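Local coordinates for protein FMN-dependent nitronate monooxygenase (Shewanella oneidensis, PDB 5LSM) that probably oxidises propionate 3-nitronate with molecular oxygen, using bound FMN as its cofactor, at residues V77-K82 / V294-L299; F124-V129 / K145-K150; N269-R274 / R282-M287. All blocks are in the same frame, centred on the assembly; numbering follows the deposited sequence.

In the fold
Contacts 1 and 3 are neighbours, with centres about 15 Å apart, and they touch directly: Val-294 CG2 of contact 1 lies 4.0 Å from Leu-270 CD2 of contact 3, and Phe-297 CB packs 3.4 Å from Arg-274 CG. Trp-86 of helix 80-89 meets side chains of both. Contact 2 stands apart in the TIM barrel, its centre about 34 Å from that of contact 1 and about 36 Å from that of contact 3. Contacts 2 and 3 lie on opposite sides of the chain's centre, neither touching the flavin: the side chain of Val-129 in contact 2 is about 10 Å from the FMN and that of Phe-271 in contact 3 about 12 Å, whereas contact 1 lies away from the annotated sites.

Contact 1: V77-K82 / V294-L299; sequences VAQAAK and VPDFPL
Two bonds grip Gln-79 NE2, one on each N-H. The first runs to Asp-296 OD2 at 2.9 Å, nearly straight at 177°; the second goes back to Val-77 O at 2.7 Å. Both acceptors lie close to the amide plane, so the rotation of the group is fixed. Its other end, Gln-79 OE1, accepts from Asp-296 N at 2.9 Å, with the donor above the carbonyl plane. The amide thus bridges backbone and carboxylate of the same aspartate; the carboxylate plane is turned 74° from the amide plane, and OD2 is met from above it. CG of Gln-79 sits in the crowded position between backbone N and carbonyl carbon (chi1 49°), and from there the chain extends straight across; Leu-299 CD1 packs 3.8 Å from Gln-79 CG. An alanine here would lose all three bonds and would probably loosen the loop at Asp-296 from the helix start. Lys-82 CE passes 3.6 Å from Val-294 O, while its NZ is bonded to Glu-292 O. Gln-79 is the N-cap residue of helix 80-89, so the contact pins that helix's first turn to the loop between helices 282-287 and 301-313, where Pro-295 also packs on Gln-83 and Trp-86.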
loop_
_atom_site.group_PDB
_atom_site.type_symbol
_atom_site.label_atom_id
_atom_site.label_comp_id
_atom_site.label_asym_id
_atom_site.label_seq_id
_atom_site.Cartn_x
_atom_site.Cartn_y
_atom_site.Cartn_z
ATOM N N VAL A 77 22.405 17.615 10.538
ATOM C CA VAL A 77 22.537 18.664 11.599
ATOM C C VAL A 77 22.996 18.039 12.899
ATOM O O VAL A 77 22.457 17.011 13.321
ATOM C CB VAL A 77 21.258 19.512 11.881
ATOM C CG1 VAL A 77 20.417 18.926 13.017
ATOM C CG2 VAL A 77 21.650 20.933 12.255
ATOM N N ALA A 78 24.002 18.656 13.517
ATOM C CA ALA A 78 24.645 18.101 14.708
ATOM C C ALA A 78 23.601 17.779 15.766
ATOM O O ALA A 78 22.627 18.512 15.934
ATOM C CB ALA A 78 25.673 19.074 15.267
ATOM N N GLN A 79 23.779 16.637 16.423
ATOM C CA GLN A 79 22.825 16.173 17.417
ATOM C C GLN A 79 23.456 15.110 18.310
ATOM O O GLN A 79 22.834 14.098 18.626
ATOM C CB GLN A 79 21.549 15.655 16.725
ATOM C CG GLN A 79 21.768 14.664 15.572
ATOM C CD GLN A 79 20.519 14.492 14.715
ATOM O OE1 GLN A 79 19.673 13.641 14.993
ATOM N NE2 GLN A 79 20.355 15.364 13.723
ATOM N N ALA A 80 24.668 15.403 18.778
ATOM C CA ALA A 80 25.434 14.516 19.675
ATOM C C ALA A 80 24.636 13.989 20.886
ATOM O O ALA A 80 24.893 12.883 21.379
ATOM C CB ALA A 80 26.693 15.231 20.153
ATOM N N ALA A 81 23.670 14.776 21.347
ATOM C CA ALA A 81 22.910 14.427 22.525
ATOM C C ALA A 81 21.755 13.524 22.164
ATOM O O ALA A 81 21.463 12.565 22.884
ATOM C CB ALA A 81 22.397 15.680 23.212
ATOM N N LYS A 82 21.069 13.843 21.070
ATOM C CA LYS A 82 20.038 12.945 20.558
ATOM C C LYS A 82 20.629 11.567 20.313
ATOM O O LYS A 82 19.994 10.554 20.613
ATOM C CB LYS A 82 19.436 13.482 19.280
ATOM C CG LYS A 82 18.299 12.621 18.756
ATOM C CD LYS A 82 17.029 13.423 18.547
ATOM C CE LYS A 82 16.015 12.641 17.734
ATOM N NZ LYS A 82 14.630 12.956 18.172
ATOM N N VAL A 294 15.120 8.127 17.455
ATOM C CA VAL A 294 16.260 7.783 16.616
ATOM C C VAL A 294 16.867 9.017 15.943
ATOM O O VAL A 294 16.154 9.864 15.445
ATOM C CB VAL A 294 15.840 6.791 15.525
ATOM C CG1 VAL A 294 17.042 6.322 14.716
ATOM C CG2 VAL A 294 15.124 5.608 16.162
ATOM N N PRO A 295 18.202 9.110 15.920
ATOM C CA PRO A 295 18.800 10.262 15.266
ATOM C C PRO A 295 18.540 10.336 13.759
ATOM O O PRO A 295 18.278 9.318 13.100
ATOM C CB PRO A 295 20.303 10.101 15.546
ATOM C CG PRO A 295 20.481 8.714 16.048
ATOM C CD PRO A 295 19.194 8.320 16.672
ATOM N N ASP A 296 18.706 11.536 13.216
ATOM C CA ASP A 296 18.501 11.767 11.802
ATOM C C ASP A 296 19.426 10.907 10.940
ATOM O O ASP A 296 20.516 10.538 11.352
ATOM C CB ASP A 296 18.695 13.241 11.473
ATOM C CG ASP A 296 17.609 14.114 12.058
ATOM O OD1 ASP A 296 16.521 13.582 12.366
ATOM O OD2 ASP A 296 17.849 15.335 12.202
ATOM N N PHE A 297 18.899 10.519 9.785
ATOM C CA PHE A 297 19.619 9.800 8.747
ATOM C C PHE A 297 20.872 10.563 8.275
ATOM O O PHE A 297 20.784 11.750 7.970
ATOM C CB PHE A 297 18.647 9.594 7.575
ATOM C CG PHE A 297 19.229 8.870 6.422
ATOM C CD1 PHE A 297 19.316 7.486 6.436
ATOM C CD2 PHE A 297 19.724 9.569 5.329
ATOM C CE1 PHE A 297 19.896 6.802 5.383
ATOM C CE2 PHE A 297 20.279 8.895 4.252
ATOM C CZ PHE A 297 20.362 7.506 4.280
ATOM N N PRO A 298 22.031 9.874 8.165
ATOM C CA PRO A 298 22.262 8.444 8.380
ATOM C C PRO A 298 22.927 8.070 9.716
ATOM O O PRO A 298 23.613 7.046 9.796
ATOM C CB PRO A 298 23.208 8.087 7.232
ATOM C CG PRO A 298 24.042 9.305 7.090
ATOM C CD PRO A 298 23.127 10.467 7.376
ATOM N N LEU A 299 22.663 8.829 10.770
ATOM C CA LEU A 299 23.471 8.704 11.976
ATOM C C LEU A 299 23.209 7.402 12.740
ATOM O O LEU A 299 24.137 6.803 13.264
ATOM C CB LEU A 299 23.296 9.930 12.867
ATOM C CG LEU A 299 23.735 11.210 12.155
ATOM C CD1 LEU A 299 23.390 12.454 12.945
ATOM C CD2 LEU A 299 25.222 11.173 11.801
#

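Contact 2: F124-V129 / K145-K150; sequences FKPEVV and KSWGSK
This is one beta-alpha-beta unit of the TIM barrel, joining the entrance to strand 128-132 with the turn that leads from helix 138-145 into the adjacent parallel strand 150-155. Before the strands begin, Lys-125 and Trp-147 cross obliquely, the aliphatic part of the lysine passing the base of the indole with Lys-125 CG 3.8 Å from Trp-147 CB. Trp-147 CG is anti to the carbonyl carbon (chi1 -52°), and the indole extends from there past Pro-126, whose CD approaches it at a slant, toward Val-129, whose CG2 meets the ring edge near its plane. Leu-121 and Ala-122 of helix 115-124 also pack against this indole. In the plane of the same ring, at its edge, lies Ser-149 OG, which donates to Pro-126 O at 2.6 Å and ties the two loops together before the sheet begins.

Farther in, backbone pairing takes over. Lys-150 brackets Val-128 in parallel fashion: its N donates to Glu-127 O at 2.9 Å, and its O accepts from Val-129 N at 3.0 Å with an N-H...O angle of 169°. Val-128 and Lys-150 therefore start out on the same face of the sheet. The lysine then bends back at chi2 (-62°) and again at chi4, which returns its ammonium to the Schellman turn ending helix 138-145. There Lys-150 NZ donates to Gly-148 O at 3.1 Å, nearly along the C=O axis, and also to a water that in turn donates to Gly-148 O and Glu-127 O, at 2.8 Å from each.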
loop_
_atom_site.group_PDB
_atom_site.type_symbol
_atom_site.label_atom_id
_atom_site.label_comp_id
_atom_site.label_asym_id
_atom_site.label_seq_id
_atom_site.Cartn_x
_atom_site.Cartn_y
_atom_site.Cartn_z
ATOM N N PHE A 124 33.576 7.661 -16.691
ATOM C CA PHE A 124 32.806 6.526 -17.215
ATOM C C PHE A 124 31.566 6.930 -18.008
ATOM O O PHE A 124 31.179 6.222 -18.932
ATOM C CB PHE A 124 32.425 5.569 -16.077
ATOM C CG PHE A 124 33.608 4.930 -15.419
ATOM C CD1 PHE A 124 34.265 3.868 -16.026
ATOM C CD2 PHE A 124 34.148 5.472 -14.267
ATOM C CE1 PHE A 124 35.409 3.330 -15.469
ATOM C CE2 PHE A 124 35.269 4.910 -13.679
ATOM C CZ PHE A 124 35.906 3.845 -14.286
ATOM N N LYS A 125 30.936 8.043 -17.639
ATOM C CA LYS A 125 29.759 8.581 -18.366
ATOM C C LYS A 125 28.588 7.605 -18.475
ATOM O O LYS A 125 28.270 7.134 -19.562
ATOM C CB LYS A 125 30.151 9.077 -19.751
ATOM C CG LYS A 125 30.980 10.351 -19.713
ATOM C CD LYS A 125 30.900 11.100 -21.028
ATOM C CE LYS A 125 31.353 10.232 -22.191
ATOM N NZ LYS A 125 31.792 11.076 -23.335
ATOM N N PRO A 126 27.926 7.332 -17.336
ATOM C CA PRO A 126 26.832 6.374 -17.220
ATOM C C PRO A 126 25.638 6.736 -18.068
ATOM O O PRO A 126 25.223 7.874 -18.085
ATOM C CB PRO A 126 26.446 6.457 -15.745
ATOM C CG PRO A 126 27.677 6.908 -15.061
ATOM C CD PRO A 126 28.328 7.856 -16.019
ATOM N N GLU A 127 25.020 5.734 -18.658
ATOM C CA GLU A 127 23.847 5.945 -19.478
ATOM C C GLU A 127 22.721 6.507 -18.624
ATOM O O GLU A 127 22.021 7.445 -19.018
ATOM C CB GLU A 127 23.440 4.636 -20.158
ATOM C CG GLU A 127 24.439 4.161 -21.226
ATOM C CD GLU A 127 25.786 3.702 -20.648
ATOM O OE1 GLU A 127 25.844 3.278 -19.464
ATOM O OE2 GLU A 127 26.796 3.753 -21.379
ATOM N N VAL A 128 22.581 5.993 -17.411
ATOM C CA VAL A 128 21.680 6.637 -16.484
ATOM C C VAL A 128 22.259 6.799 -15.092
ATOM O O VAL A 128 23.095 6.007 -14.650
ATOM C CB VAL A 128 20.225 6.044 -16.493
ATOM C CG1 VAL A 128 19.953 5.179 -17.719
ATOM C CG2 VAL A 128 19.906 5.306 -15.218
ATOM N N VAL A 129 21.885 7.921 -14.478
ATOM C CA VAL A 129 22.205 8.250 -13.110
ATOM C C VAL A 129 20.877 8.413 -12.337
ATOM O O VAL A 129 19.997 9.206 -12.716
ATOM C CB VAL A 129 22.968 9.586 -13.053
ATOM C CG1 VAL A 129 23.192 10.025 -11.613
ATOM C CG2 VAL A 129 24.287 9.488 -13.797
ATOM N N LYS A 145 24.072 15.873 -17.041
ATOM C CA LYS A 145 23.365 15.845 -18.326
ATOM C C LYS A 145 24.355 16.000 -19.476
ATOM O O LYS A 145 24.104 15.543 -20.575
ATOM C CB LYS A 145 22.335 16.973 -18.410
ATOM C CG LYS A 145 21.195 16.876 -17.410
ATOM C CD LYS A 145 19.937 16.298 -18.036
ATOM C CE LYS A 145 18.772 16.295 -17.052
ATOM N NZ LYS A 145 17.960 17.535 -17.162
ATOM N N SER A 146 25.463 16.687 -19.210
ATOM C CA SER A 146 26.443 17.000 -20.228
ATOM C C SER A 146 27.382 15.831 -20.514
ATOM O O SER A 146 28.235 15.926 -21.390
ATOM C CB SER A 146 27.254 18.223 -19.811
ATOM O OG SER A 146 28.268 17.855 -18.913
ATOM N N TRP A 147 27.222 14.735 -19.777
ATOM C CA TRP A 147 27.811 13.442 -20.151
ATOM C C TRP A 147 26.950 12.667 -21.146
ATOM O O TRP A 147 27.363 11.630 -21.632
ATOM C CB TRP A 147 27.997 12.560 -18.925
ATOM C CG TRP A 147 28.721 13.193 -17.817
ATOM C CD1 TRP A 147 29.690 14.135 -17.910
ATOM C CD2 TRP A 147 28.582 12.890 -16.426
ATOM N NE1 TRP A 147 30.174 14.437 -16.667
ATOM C CE2 TRP A 147 29.514 13.685 -15.736
ATOM C CE3 TRP A 147 27.762 12.017 -15.697
ATOM C CZ2 TRP A 147 29.641 13.653 -14.351
ATOM C CZ3 TRP A 147 27.897 11.967 -14.332
ATOM C CH2 TRP A 147 28.819 12.795 -13.663
ATOM N N GLY A 148 25.744 13.138 -21.412
ATOM C CA GLY A 148 24.764 12.342 -22.147
ATOM C C GLY A 148 23.837 11.528 -21.251
ATOM O O GLY A 148 22.872 10.933 -21.736
ATOM N N SER A 149 24.128 11.509 -19.945
ATOM C CA SER A 149 23.416 10.664 -18.987
ATOM C C SER A 149 21.975 11.107 -18.864
ATOM O O SER A 149 21.689 12.295 -18.849
ATOM C CB SER A 149 24.066 10.752 -17.623
ATOM O OG SER A 149 25.441 10.454 -17.701
ATOM N N LYS A 150 21.062 10.148 -18.861
ATOM C CA LYS A 150 19.692 10.425 -18.464
ATOM C C LYS A 150 19.644 10.418 -16.965
ATOM O O LYS A 150 20.318 9.615 -16.318
ATOM C CB LYS A 150 18.733 9.357 -19.001
ATOM C CG LYS A 150 18.809 9.150 -20.494
ATOM C CD LYS A 150 18.432 10.409 -21.253
ATOM C CE LYS A 150 18.698 10.245 -22.746
ATOM N NZ LYS A 150 20.153 9.993 -22.990
HETATM O O HOH W 1 21.996 8.305 -21.647
#

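Contact 3: N269-R274 / R282-M287; sequences NLFSGR and RFMAEM
Two phenyl rings meet in an offset edge-to-face pair: the edge of Phe-283 is directed at a face of Phe-271, centroids 5.5 Å apart and planes at 77°. Phe-283 CE2 stands over that face toward the rim. At the edge of the Phe-271 ring, near its plane, comes the methyl of Met-284, with CE 3.3 Å from Phe-271 CE2. One face of Phe-283 carries Leu-270 CD1, a CH-pi contact 4.3 Å from the centroid and only 11° off the normal.

Leu-270 reaches between the ring and the helix 282-287. Its CD1 touches Phe-283 O and lies 3.6 Å from Met-284 CA, and its CD2 is 3.8 Å from Met-287 O. Phe-283 CG is anti to its backbone N (chi1 -174°), which sends the ring toward the loop. Trp-86 of helix 80-89 packs on Leu-270, Phe-283 and Met-287, and Phe-319 meets the ring of Phe-283. Loop 269-274 links antiparallel strands 265-268 and 276-279, and helix 282-287 follows the second, so this is local packing. Loop-to-helix adhesion thus rests on shape and dispersion: one methyl over a ring face, one ring edge turned to a face, a second methyl packed at a ring edge.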
loop_
_atom_site.group_PDB
_atom_site.type_symbol
_atom_site.label_atom_id
_atom_site.label_comp_id
_atom_site.label_asym_id
_atom_site.label_seq_id
_atom_site.Cartn_x
_atom_site.Cartn_y
_atom_site.Cartn_z
ATOM N N ASN A 269 12.476 3.135 11.129
ATOM C CA ASN A 269 13.612 4.065 11.095
ATOM C C ASN A 269 14.764 3.643 12.003
ATOM O O ASN A 269 15.739 4.382 12.175
ATOM C CB ASN A 269 13.160 5.479 11.454
ATOM C CG ASN A 269 12.633 5.598 12.894
ATOM O OD1 ASN A 269 12.137 4.650 13.483
ATOM N ND2 ASN A 269 12.686 6.795 13.423
ATOM N N LEU A 270 14.674 2.437 12.555
ATOM C CA LEU A 270 15.534 2.050 13.675
ATOM C C LEU A 270 16.983 1.850 13.250
ATOM O O LEU A 270 17.876 2.018 14.062
ATOM C CB LEU A 270 15.008 0.779 14.365
ATOM C CG LEU A 270 13.753 0.945 15.235
ATOM C CD1 LEU A 270 13.217 -0.386 15.690
ATOM C CD2 LEU A 270 14.032 1.814 16.451
ATOM N N PHE A 271 17.222 1.504 11.989
ATOM C CA PHE A 271 18.557 1.100 11.560
ATOM C C PHE A 271 19.341 2.230 10.918
ATOM O O PHE A 271 20.560 2.151 10.802
ATOM C CB PHE A 271 18.473 -0.060 10.567
ATOM C CG PHE A 271 17.762 -1.250 11.100
ATOM C CD1 PHE A 271 18.439 -2.193 11.854
ATOM C CD2 PHE A 271 16.394 -1.381 10.935
ATOM C CE1 PHE A 271 17.783 -3.296 12.364
ATOM C CE2 PHE A 271 15.722 -2.487 11.441
ATOM C CZ PHE A 271 16.420 -3.435 12.170
ATOM N N SER A 272 18.643 3.247 10.440
ATOM C CA SER A 272 19.277 4.269 9.608
ATOM C C SER A 272 18.929 5.721 10.012
ATOM O O SER A 272 19.729 6.631 9.790
ATOM C CB SER A 272 18.894 4.029 8.156
ATOM O OG SER A 272 17.533 4.366 7.960
ATOM N N GLY A 273 17.755 5.927 10.614
ATOM C CA GLY A 273 17.208 7.276 10.825
ATOM C C GLY A 273 16.060 7.647 9.893
ATOM O O GLY A 273 15.447 8.710 10.036
ATOM N N ARG A 274 15.812 6.804 8.892
ATOM C CA ARG A 274 14.819 7.103 7.867
ATOM C C ARG A 274 13.945 5.888 7.616
ATOM O O ARG A 274 14.424 4.743 7.654
ATOM C CB ARG A 274 15.515 7.558 6.565
ATOM C CG ARG A 274 15.506 9.072 6.376
ATOM C CD ARG A 274 16.083 9.509 5.037
ATOM N NE ARG A 274 15.029 9.581 4.047
ATOM C CZ ARG A 274 14.573 10.686 3.479
ATOM N NH1 ARG A 274 15.157 11.853 3.668
ATOM N NH2 ARG A 274 13.569 10.593 2.635
ATOM N N ARG A 282 12.969 -8.703 16.095
ATOM C CA ARG A 282 12.806 -8.410 17.520
ATOM C C ARG A 282 13.035 -6.925 17.783
ATOM O O ARG A 282 12.263 -6.276 18.512
ATOM C CB ARG A 282 13.797 -9.246 18.353
ATOM C CG ARG A 282 13.774 -8.978 19.863
ATOM C CD ARG A 282 14.967 -9.644 20.544
ATOM N NE ARG A 282 15.178 -9.191 21.919
ATOM C CZ ARG A 282 16.309 -9.381 22.606
ATOM N NH1 ARG A 282 17.333 -10.021 22.054
ATOM N NH2 ARG A 282 16.435 -8.892 23.841
ATOM N N PHE A 283 14.112 -6.399 17.206
ATOM C CA PHE A 283 14.492 -5.010 17.423
ATOM C C PHE A 283 13.322 -4.092 17.011
ATOM O O PHE A 283 12.886 -3.247 17.793
ATOM C CB PHE A 283 15.792 -4.697 16.656
ATOM C CG PHE A 283 16.354 -3.322 16.914
ATOM C CD1 PHE A 283 16.389 -2.785 18.197
ATOM C CD2 PHE A 283 16.879 -2.580 15.874
ATOM C CE1 PHE A 283 16.906 -1.524 18.425
ATOM C CE2 PHE A 283 17.372 -1.311 16.091
ATOM C CZ PHE A 283 17.384 -0.781 17.366
ATOM N N MET A 284 12.708 -4.373 15.863
ATOM C CA MET A 284 11.589 -3.560 15.403
ATOM C C MET A 284 10.362 -3.748 16.292
ATOM O O MET A 284 9.684 -2.771 16.628
ATOM C CB MET A 284 11.228 -3.880 13.961
ATOM C CG MET A 284 12.319 -3.593 12.940
ATOM S SD MET A 284 11.930 -4.420 11.386
ATOM C CE MET A 284 13.564 -4.915 10.834
ATOM N N ALA A 285 10.075 -4.991 16.674
ATOM C CA ALA A 285 8.921 -5.271 17.530
ATOM C C ALA A 285 9.041 -4.620 18.923
ATOM O O ALA A 285 8.047 -4.135 19.461
ATOM C CB ALA A 285 8.701 -6.761 17.658
ATOM N N GLU A 286 10.255 -4.553 19.474
ATOM C CA GLU A 286 10.440 -4.102 20.864
ATOM C C GLU A 286 10.663 -2.613 20.947
ATOM O O GLU A 286 10.310 -2.008 21.939
ATOM C CB GLU A 286 11.612 -4.829 21.539
ATOM C CG GLU A 286 11.339 -6.300 21.790
ATOM C CD GLU A 286 12.539 -7.032 22.367
ATOM O OE1 GLU A 286 13.603 -6.403 22.537
ATOM O OE2 GLU A 286 12.431 -8.251 22.621
ATOM N N MET A 287 11.254 -2.029 19.907
ATOM C CA MET A 287 11.667 -0.627 19.923
ATOM C C MET A 287 10.931 0.230 18.878
ATOM O O MET A 287 11.095 1.456 18.845
ATOM C CB MET A 287 13.190 -0.523 19.708
ATOM C CG MET A 287 14.027 -1.149 20.825
ATOM S SD MET A 287 13.883 -0.274 22.405
ATOM C CE MET A 287 14.672 1.286 21.985
#